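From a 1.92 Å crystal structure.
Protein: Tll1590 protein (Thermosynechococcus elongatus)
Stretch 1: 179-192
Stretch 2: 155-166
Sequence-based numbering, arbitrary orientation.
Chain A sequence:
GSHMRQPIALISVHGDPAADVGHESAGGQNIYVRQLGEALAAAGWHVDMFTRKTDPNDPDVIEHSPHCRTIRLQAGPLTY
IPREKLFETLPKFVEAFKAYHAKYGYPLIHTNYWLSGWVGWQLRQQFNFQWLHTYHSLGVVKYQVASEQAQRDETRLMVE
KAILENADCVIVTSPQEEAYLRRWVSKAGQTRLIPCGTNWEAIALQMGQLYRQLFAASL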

# COMPACT_ATOMS: atom_id res chain seq x y z
N ALA A 179 3.23 13.49 -14.48
CA ALA A 179 4.21 14.34 -15.16
C ALA A 179 5.40 14.59 -14.24
O ALA A 179 6.55 14.53 -14.68
CB ALA A 179 3.56 15.65 -15.59
N TYR A 180 5.12 14.86 -12.97
CA TYR A 180 6.21 15.09 -12.01
C TYR A 180 7.10 13.86 -11.89
O TYR A 180 8.33 13.97 -11.93
CB TYR A 180 5.65 15.47 -10.64
CG TYR A 180 6.67 15.30 -9.55
CD1 TYR A 180 7.64 16.28 -9.33
CD2 TYR A 180 6.70 14.16 -8.75
CE1 TYR A 180 8.61 16.13 -8.34
CE2 TYR A 180 7.67 14.00 -7.75
CZ TYR A 180 8.62 14.99 -7.55
OH TYR A 180 9.57 14.84 -6.56
N LEU A 181 6.48 12.69 -11.70
CA LEU A 181 7.24 11.45 -11.56
C LEU A 181 8.20 11.26 -12.74
O LEU A 181 9.38 10.97 -12.55
CB LEU A 181 6.29 10.26 -11.45
CG LEU A 181 6.04 9.56 -10.10
CD1 LEU A 181 5.08 8.40 -10.32
CD2 LEU A 181 7.33 9.07 -9.43
N ARG A 182 7.69 11.44 -13.95
CA ARG A 182 8.52 11.17 -15.12
C ARG A 182 9.56 12.25 -15.32
O ARG A 182 10.63 11.97 -15.88
CB ARG A 182 7.64 11.01 -16.37
CG ARG A 182 7.17 9.57 -16.62
CD ARG A 182 6.60 8.94 -15.34
NE ARG A 182 6.01 7.62 -15.60
CZ ARG A 182 6.57 6.46 -15.25
NH1 ARG A 182 7.72 6.44 -14.58
NH2 ARG A 182 5.97 5.32 -15.56
N ARG A 183 9.29 13.47 -14.85
CA ARG A 183 10.24 14.57 -15.00
C ARG A 183 11.35 14.50 -13.97
O ARG A 183 12.53 14.70 -14.29
CB ARG A 183 9.52 15.92 -14.89
CG ARG A 183 10.29 17.16 -15.37
CD ARG A 183 9.32 18.35 -15.49
NE ARG A 183 8.18 18.16 -14.59
CZ ARG A 183 7.56 19.12 -13.90
NH1 ARG A 183 7.95 20.40 -14.01
NH2 ARG A 183 6.56 18.80 -13.10
N TRP A 184 10.99 14.24 -12.71
CA TRP A 184 11.90 14.46 -11.61
C TRP A 184 12.37 13.19 -10.93
O TRP A 184 13.41 13.22 -10.27
CB TRP A 184 11.25 15.38 -10.57
CG TRP A 184 11.04 16.76 -11.07
CD1 TRP A 184 9.90 17.28 -11.60
CD2 TRP A 184 12.02 17.81 -11.10
NE1 TRP A 184 10.10 18.60 -11.95
CE2 TRP A 184 11.39 18.95 -11.65
CE3 TRP A 184 13.36 17.90 -10.71
CZ2 TRP A 184 12.06 20.16 -11.83
CZ3 TRP A 184 14.02 19.11 -10.89
CH2 TRP A 184 13.37 20.21 -11.45
N VAL A 185 11.65 12.08 -11.07
CA VAL A 185 12.00 10.86 -10.34
C VAL A 185 12.56 9.82 -11.31
O VAL A 185 13.74 9.50 -11.25
CB VAL A 185 10.79 10.31 -9.55
CG1 VAL A 185 11.16 9.00 -8.85
CG2 VAL A 185 10.30 11.34 -8.55
N SER A 186 11.72 9.27 -12.18
CA SER A 186 12.21 8.22 -13.06
C SER A 186 11.16 7.92 -14.12
O SER A 186 9.96 8.01 -13.86
CB SER A 186 12.53 6.94 -12.28
OG SER A 186 12.86 5.88 -13.15
N LYS A 187 11.63 7.53 -15.31
CA LYS A 187 10.77 7.08 -16.40
C LYS A 187 10.46 5.59 -16.33
O LYS A 187 9.69 5.08 -17.16
CB LYS A 187 11.40 7.38 -17.76
CG LYS A 187 11.78 8.85 -17.99
CD LYS A 187 10.97 9.44 -19.11
CE LYS A 187 10.75 10.93 -18.92
NZ LYS A 187 11.97 11.65 -18.45
N ALA A 188 11.07 4.88 -15.39
CA ALA A 188 10.93 3.44 -15.30
C ALA A 188 9.55 3.06 -14.75
O ALA A 188 8.84 3.88 -14.16
CB ALA A 188 12.05 2.86 -14.44
N GLY A 189 9.19 1.80 -14.95
CA GLY A 189 8.02 1.21 -14.32
C GLY A 189 6.73 1.43 -15.10
O GLY A 189 6.67 2.21 -16.06
N GLN A 190 5.69 0.73 -14.67
CA GLN A 190 4.36 0.85 -15.24
C GLN A 190 3.49 1.69 -14.30
O GLN A 190 3.31 1.33 -13.14
CB GLN A 190 3.72 -0.52 -15.47
CG GLN A 190 2.91 -0.63 -16.78
CD GLN A 190 1.92 -1.78 -16.76
OE1 GLN A 190 1.80 -2.51 -15.78
NE2 GLN A 190 1.19 -1.95 -17.87
N THR A 191 3.00 2.82 -14.80
CA THR A 191 2.07 3.66 -14.07
C THR A 191 0.67 3.53 -14.68
O THR A 191 0.53 3.34 -15.89
CB THR A 191 2.51 5.14 -14.08
OG1 THR A 191 2.96 5.50 -15.40
CG2 THR A 191 3.67 5.37 -13.08
N ARG A 192 -0.34 3.65 -13.84
CA ARG A 192 -1.73 3.62 -14.28
C ARG A 192 -2.48 4.75 -13.59
O ARG A 192 -2.23 5.02 -12.41
CB ARG A 192 -2.40 2.28 -13.98
CG ARG A 192 -1.79 1.12 -14.73
CD ARG A 192 -2.56 0.85 -16.02
NE ARG A 192 -1.71 0.24 -17.03
CZ ARG A 192 -2.15 -0.20 -18.21
NH1 ARG A 192 -3.44 -0.10 -18.52
NH2 ARG A 192 -1.30 -0.74 -19.07
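Stretch 2 (155-166) TRLMVEKAILEN

A helix need not lie along its partner to pack well; it can cross it steeply and use the loop that follows as a second surface. The segment 155-166 of the Tll1590 protein illustrates the principle. It is helical throughout, continuing a helix begun earlier in the chain, and its backbone is held by regular i to i+4 bonds such as Lys-161 N to Leu-157 O at 3.0 Å. Its axis approaches that of helix 179-185 to 11.4 Å, with 113° between their N-to-C directions and a signed crossing angle of -113°. Measured between CA atoms, Leu-157 lies nearest Val-185 (6.3 Å), Lys-161 nearest Ser-186 (6.2 Å) and Leu-164 nearest Gly-189 (4.8 Å), so the contact passes from the partner helix, through its wider pi-type turn at 181-185, into the loop.

Apolar packing supplies the centre. Val-185 is a knob in a hole formed by Leu-157, Glu-160, Lys-161 and Leu-164: its CG2 lies 3.6 Å from Leu-157 CD1, and its CG1 3.9 Å from Leu-164 CD1. Leu-164, the residue most covered by the other stretch, points toward it with an m,t side chain. Leu-164 CD1 meets Leu-181 CD2 at 3.7 Å and Ser-186 CB at 3.9 Å, while its CD2 is 4.2 Å from Thr-191 CG2. The aliphatic part of Lys-161 adds to the wall of the hole, with its CG 4.2 Å from Val-185 CG1 and 4.1 Å from Ser-186 CB; farther out, its CE comes within 3.3 Å of the carbonyl oxygen Val-185 O, a close contact of a different, polar kind.

Close backbone approach comes next. Gly-189 CA is 3.2 Å from Leu-164 O, and an ideal CB on this glycine would fall 2.3 Å from Leu-164 O, a clash. Its positive phi of 87° independently favours glycine. Nearby, Ala-188 CB rests 4.1 Å from Glu-165 CG.

Polar links across the contact run through water, since no direct hydrogen bond joins the two stretches. One water lies 2.6 Å from Tyr-180 OH, accepts from Arg-156 NE at 3.2 Å and donates to Glu-160 OE2 at 2.5 Å, connecting the two helices. A second donates to Leu-164 O at 2.7 Å and accepts from Gln-190 N at 3.2 Å, joining the helix to the loop.

Internal hydrogen bonds brace the loop. Arg-182 NH1 donates to Ser-186 O and to Ala-188 O, each at 2.8 Å, and Arg-182 NH2 reaches Gly-189 O at 3.2 Å. The guanidinium thus ties together the loop against which Leu-164 packs, and Arg-182 NH1 itself lies 4.2 Å from Leu-164 CD2.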

# COMPACT_ATOMS: atom_id res chain seq x y z
N THR A 155 16.75 10.38 0.33
CA THR A 155 16.14 9.08 0.62
C THR A 155 14.90 8.86 -0.23
O THR A 155 14.75 7.82 -0.88
CB THR A 155 15.81 8.98 2.11
OG1 THR A 155 17.02 8.78 2.83
CG2 THR A 155 14.85 7.82 2.37
N ARG A 156 13.99 9.84 -0.23
CA ARG A 156 12.72 9.65 -0.93
C ARG A 156 12.96 9.30 -2.40
O ARG A 156 12.38 8.34 -2.93
CB ARG A 156 11.87 10.91 -0.79
CG ARG A 156 10.48 10.83 -1.41
CD ARG A 156 9.77 12.16 -1.31
NE ARG A 156 10.33 13.11 -2.26
CZ ARG A 156 10.89 14.27 -1.94
NH1 ARG A 156 10.98 14.64 -0.67
NH2 ARG A 156 11.37 15.06 -2.90
N LEU A 157 13.84 10.05 -3.07
CA LEU A 157 14.08 9.84 -4.49
C LEU A 157 14.65 8.45 -4.77
O LEU A 157 14.25 7.79 -5.74
CB LEU A 157 15.02 10.93 -5.03
CG LEU A 157 14.29 12.13 -5.62
CD1 LEU A 157 13.49 11.73 -6.87
CD2 LEU A 157 13.38 12.82 -4.59
N MET A 158 15.63 8.01 -3.98
CA MET A 158 16.21 6.69 -4.19
C MET A 158 15.17 5.60 -3.95
O MET A 158 15.09 4.61 -4.70
CB MET A 158 17.39 6.47 -3.24
CG MET A 158 18.66 7.26 -3.61
SD MET A 158 19.89 7.03 -2.29
CE MET A 158 20.69 5.55 -2.89
N VAL A 159 14.34 5.78 -2.92
CA VAL A 159 13.32 4.77 -2.63
C VAL A 159 12.25 4.78 -3.70
O VAL A 159 11.80 3.72 -4.17
CB VAL A 159 12.71 5.01 -1.24
CG1 VAL A 159 11.54 4.02 -1.01
CG2 VAL A 159 13.75 4.89 -0.14
N GLU A 160 11.83 5.97 -4.13
CA GLU A 160 10.81 6.07 -5.17
C GLU A 160 11.29 5.44 -6.47
O GLU A 160 10.50 4.82 -7.20
CB GLU A 160 10.40 7.53 -5.34
CG GLU A 160 9.76 8.09 -4.07
CD GLU A 160 9.00 9.39 -4.27
OE1 GLU A 160 8.00 9.59 -3.56
OE2 GLU A 160 9.42 10.22 -5.10
N LYS A 161 12.57 5.59 -6.80
CA LYS A 161 13.12 4.90 -7.96
C LYS A 161 13.05 3.38 -7.77
O LYS A 161 12.62 2.65 -8.68
CB LYS A 161 14.56 5.35 -8.21
CG LYS A 161 14.67 6.77 -8.78
CD LYS A 161 16.13 7.18 -8.86
CE LYS A 161 16.25 8.63 -9.26
NZ LYS A 161 17.66 8.95 -9.58
N ALA A 162 13.45 2.90 -6.60
CA ALA A 162 13.44 1.46 -6.36
C ALA A 162 12.03 0.89 -6.48
O ALA A 162 11.85 -0.23 -6.96
CB ALA A 162 14.02 1.14 -4.98
N ILE A 163 11.03 1.65 -6.04
CA ILE A 163 9.66 1.17 -6.11
C ILE A 163 9.19 1.12 -7.56
O ILE A 163 8.64 0.11 -8.01
CB ILE A 163 8.74 2.06 -5.26
CG1 ILE A 163 9.07 1.90 -3.78
CG2 ILE A 163 7.28 1.66 -5.49
CD1 ILE A 163 8.59 3.05 -2.94
N LEU A 164 9.43 2.19 -8.32
CA LEU A 164 9.04 2.20 -9.73
C LEU A 164 9.67 1.04 -10.49
O LEU A 164 9.03 0.44 -11.37
CB LEU A 164 9.43 3.53 -10.38
CG LEU A 164 8.50 4.69 -10.06
CD1 LEU A 164 9.21 6.02 -10.39
CD2 LEU A 164 7.19 4.56 -10.86
N GLU A 165 10.90 0.68 -10.13
CA GLU A 165 11.64 -0.35 -10.86
C GLU A 165 11.18 -1.77 -10.52
O GLU A 165 11.33 -2.67 -11.35
CB GLU A 165 13.14 -0.22 -10.58
CG GLU A 165 13.78 0.98 -11.23
CD GLU A 165 15.18 1.23 -10.71
OE1 GLU A 165 15.49 0.78 -9.59
OE2 GLU A 165 15.96 1.88 -11.42
N ASN A 166 10.67 -2.00 -9.32
CA ASN A 166 10.42 -3.36 -8.87
C ASN A 166 8.96 -3.68 -8.59
O ASN A 166 8.61 -4.86 -8.50
CB ASN A 166 11.24 -3.67 -7.61
CG ASN A 166 12.71 -3.80 -7.89
OD1 ASN A 166 13.20 -4.89 -8.19
ND2 ASN A 166 13.44 -2.69 -7.80
O HOH W 1 8.98 12.70 -5.12
O HOH W 2 6.59 -0.54 -11.92